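Local coordinates for glutathione S-transferase (Bombyx mori, PDB 4E8H), which probably catalyses the conjugation of glutathione to electrophilic compounds, working as a homodimer with a thioredoxin-like N-terminal domain, at residues P16-V21 and T57-D62. Sequence-based numbering, arbitrary orientation.
With GSH (glutathione), chain F.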
loop_
_atom_site.group_PDB
_atom_site.type_symbol
_atom_site.label_atom_id
_atom_site.label_comp_id
_atom_site.label_asym_id
_atom_site.label_seq_id
_atom_site.Cartn_x
_atom_site.Cartn_y
_atom_site.Cartn_z
ATOM N N PRO B 16 -12.151 10.118 0.251
ATOM C CA PRO B 16 -12.210 8.665 0.027
ATOM C C PRO B 16 -11.561 7.791 1.122
ATOM O O PRO B 16 -12.213 6.856 1.594
ATOM C CB PRO B 16 -11.519 8.484 -1.330
ATOM C CG PRO B 16 -11.747 9.778 -2.030
ATOM C CD PRO B 16 -11.704 10.836 -0.959
ATOM N N PRO B 17 -10.301 8.084 1.531
ATOM C CA PRO B 17 -9.725 7.273 2.609
ATOM C C PRO B 17 -10.484 7.357 3.941
ATOM O O PRO B 17 -10.602 6.342 4.630
ATOM C CB PRO B 17 -8.299 7.827 2.751
ATOM C CG PRO B 17 -8.333 9.166 2.117
ATOM C CD PRO B 17 -9.309 9.036 0.996
ATOM N N CYS B 18 -10.995 8.538 4.294
ATOM C CA CYS B 18 -11.819 8.684 5.499
ATOM C C CYS B 18 -13.063 7.795 5.435
ATOM O O CYS B 18 -13.416 7.141 6.416
ATOM C CB CYS B 18 -12.211 10.149 5.726
ATOM S SG CYS B 18 -10.812 11.244 6.087
ATOM N N ARG B 19 -13.700 7.764 4.265
ATOM C CA ARG B 19 -14.914 6.979 4.049
ATOM C C ARG B 19 -14.697 5.467 4.179
ATOM O O ARG B 19 -15.560 4.764 4.704
ATOM C CB ARG B 19 -15.534 7.332 2.696
ATOM C CG ARG B 19 -16.235 8.690 2.685
ATOM C CD ARG B 19 -16.233 9.328 1.304
ATOM N NE ARG B 19 -16.763 8.440 0.271
ATOM C CZ ARG B 19 -16.706 8.685 -1.035
ATOM N NH1 ARG B 19 -16.142 9.799 -1.487
ATOM N NH2 ARG B 19 -17.211 7.814 -1.895
ATOM N N ALA B 20 -13.550 4.976 3.710
ATOM C CA ALA B 20 -13.187 3.566 3.871
ATOM C C ALA B 20 -13.045 3.199 5.349
ATOM O O ALA B 20 -13.519 2.144 5.780
ATOM C CB ALA B 20 -11.903 3.250 3.110
ATOM N N VAL B 21 -12.402 4.076 6.119
ATOM C CA VAL B 21 -12.240 3.870 7.558
ATOM C C VAL B 21 -13.594 3.875 8.276
ATOM O O VAL B 21 -13.868 2.989 9.089
ATOM C CB VAL B 21 -11.289 4.919 8.201
ATOM C CG1 VAL B 21 -11.277 4.784 9.723
ATOM C CG2 VAL B 21 -9.877 4.776 7.651
ATOM N N THR B 57 -1.868 14.424 7.217
ATOM C CA THR B 57 -2.895 13.843 6.363
ATOM C C THR B 57 -4.163 13.553 7.154
ATOM O O THR B 57 -4.137 13.450 8.384
ATOM C CB THR B 57 -2.434 12.508 5.731
ATOM O OG1 THR B 57 -1.945 11.634 6.760
ATOM C CG2 THR B 57 -1.340 12.738 4.690
ATOM N N ILE B 58 -5.270 13.440 6.428
ATOM C CA ILE B 58 -6.480 12.808 6.934
ATOM C C ILE B 58 -6.760 11.575 6.061
ATOM O O ILE B 58 -6.489 11.599 4.858
ATOM C CB ILE B 58 -7.697 13.776 6.955
ATOM C CG1 ILE B 58 -7.940 14.395 5.572
ATOM C CG2 ILE B 58 -7.501 14.859 8.017
ATOM C CD1 ILE B 58 -9.331 14.980 5.381
ATOM N N PRO B 59 -7.286 10.488 6.657
ATOM C CA PRO B 59 -7.671 10.319 8.056
ATOM C C PRO B 59 -6.479 10.105 8.982
ATOM O O PRO B 59 -5.474 9.512 8.582
ATOM C CB PRO B 59 -8.534 9.054 8.026
ATOM C CG PRO B 59 -7.984 8.260 6.903
ATOM C CD PRO B 59 -7.537 9.264 5.872
ATOM N N THR B 60 -6.599 10.615 10.202
ATOM C CA THR B 60 -5.680 10.281 11.278
ATOM C C THR B 60 -6.516 9.762 12.443
ATOM O O THR B 60 -7.488 10.398 12.862
ATOM C CB THR B 60 -4.789 11.483 11.683
ATOM O OG1 THR B 60 -3.967 11.861 10.570
ATOM C CG2 THR B 60 -3.886 11.131 12.859
ATOM N N MET B 61 -6.146 8.585 12.934
ATOM C CA MET B 61 -6.849 7.945 14.033
ATOM C C MET B 61 -6.133 8.194 15.358
ATOM O O MET B 61 -4.903 8.126 15.428
ATOM C CB MET B 61 -6.957 6.442 13.773
ATOM C CG MET B 61 -7.686 5.671 14.855
ATOM S SD MET B 61 -7.185 3.945 14.951
ATOM C CE MET B 61 -5.595 4.098 15.771
ATOM N N ASP B 62 -6.913 8.488 16.398
ATOM C CA ASP B 62 -6.417 8.521 17.775
ATOM C C ASP B 62 -7.229 7.550 18.635
ATOM O O ASP B 62 -8.318 7.885 19.118
ATOM C CB ASP B 62 -6.456 9.948 18.349
ATOM C CG ASP B 62 -6.048 10.017 19.827
ATOM O OD1 ASP B 62 -5.658 8.988 20.426
ATOM O OD2 ASP B 62 -6.123 11.123 20.398
HETATM N N1 GSH F . -2.756 7.197 1.388
HETATM C CA1 GSH F . -3.447 8.019 2.367
HETATM C C1 GSH F . -4.494 7.190 3.055
HETATM O O11 GSH F . -4.950 6.163 2.506
HETATM O O12 GSH F . -4.920 7.513 4.186
HETATM C CB1 GSH F . -4.094 9.216 1.674
HETATM C CG1 GSH F . -4.263 10.388 2.639
HETATM C CD1 GSH F . -4.422 11.696 1.895
HETATM O OE1 GSH F . -3.584 12.007 0.803
HETATM N N2 GSH F . -5.376 12.522 2.323
HETATM C CA2 GSH F . -5.556 13.849 1.757
HETATM C C2 GSH F . -4.841 14.875 2.584
HETATM O O2 GSH F . -4.727 14.665 3.972
HETATM C CB2 GSH F . -7.041 14.186 1.699
HETATM S SG2 GSH F . -7.964 13.103 0.578
HETATM N N3 GSH F . -4.344 15.945 1.961
HETATM C CA3 GSH F . -3.779 17.077 2.682
HETATM C C3 GSH F . -2.292 16.929 2.920
HETATM O O31 GSH F . -1.726 15.829 2.737
HETATM O O32 GSH F . -1.605 17.904 3.303
#
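Pro59 points its ring at the N-terminal end of helix 16-27, where Pro17 and Cys18 of the first turn and Val21 of the second receive it. The two proline rings cross at about a right angle, CB of Pro17 meeting CD of Pro59 at 3.5 Å. Cys18 comes from another side: its sulfur, anti to its own carbonyl carbon (chi1 -65°), lies 3.7 Å from both N and CB of Pro59 and also brushes CD1 of Ile58. CG2 of Val21 closes on CG of Pro59 at 4.0 Å. Proline suits the first turn, whose leading amides need no partner within the helix, while small, weakly polar cysteine suits a buried place against a proline ring and an isoleucine methyl. The peptide between Ile58 and Pro59 is cis, the cis-proline characteristic of the thioredoxin fold, which here lies beside the bound glutathione. Ile58 N donates to O2 of glutathione (2.8 Å) and Ile58 O accepts from its N2 (2.9 Å), a two-way backbone grip. An alanine at Pro59 would probably favour a trans peptide, disturbing this grip and opening a gap beside Pro17 and Val21. Beyond the ring, Thr60 pairs with Tyr10 as strand 60-63 joins strand 7-11; Leu9 touches Val21 and Pro59, and helix 71-82 covers Val21 through Ile74.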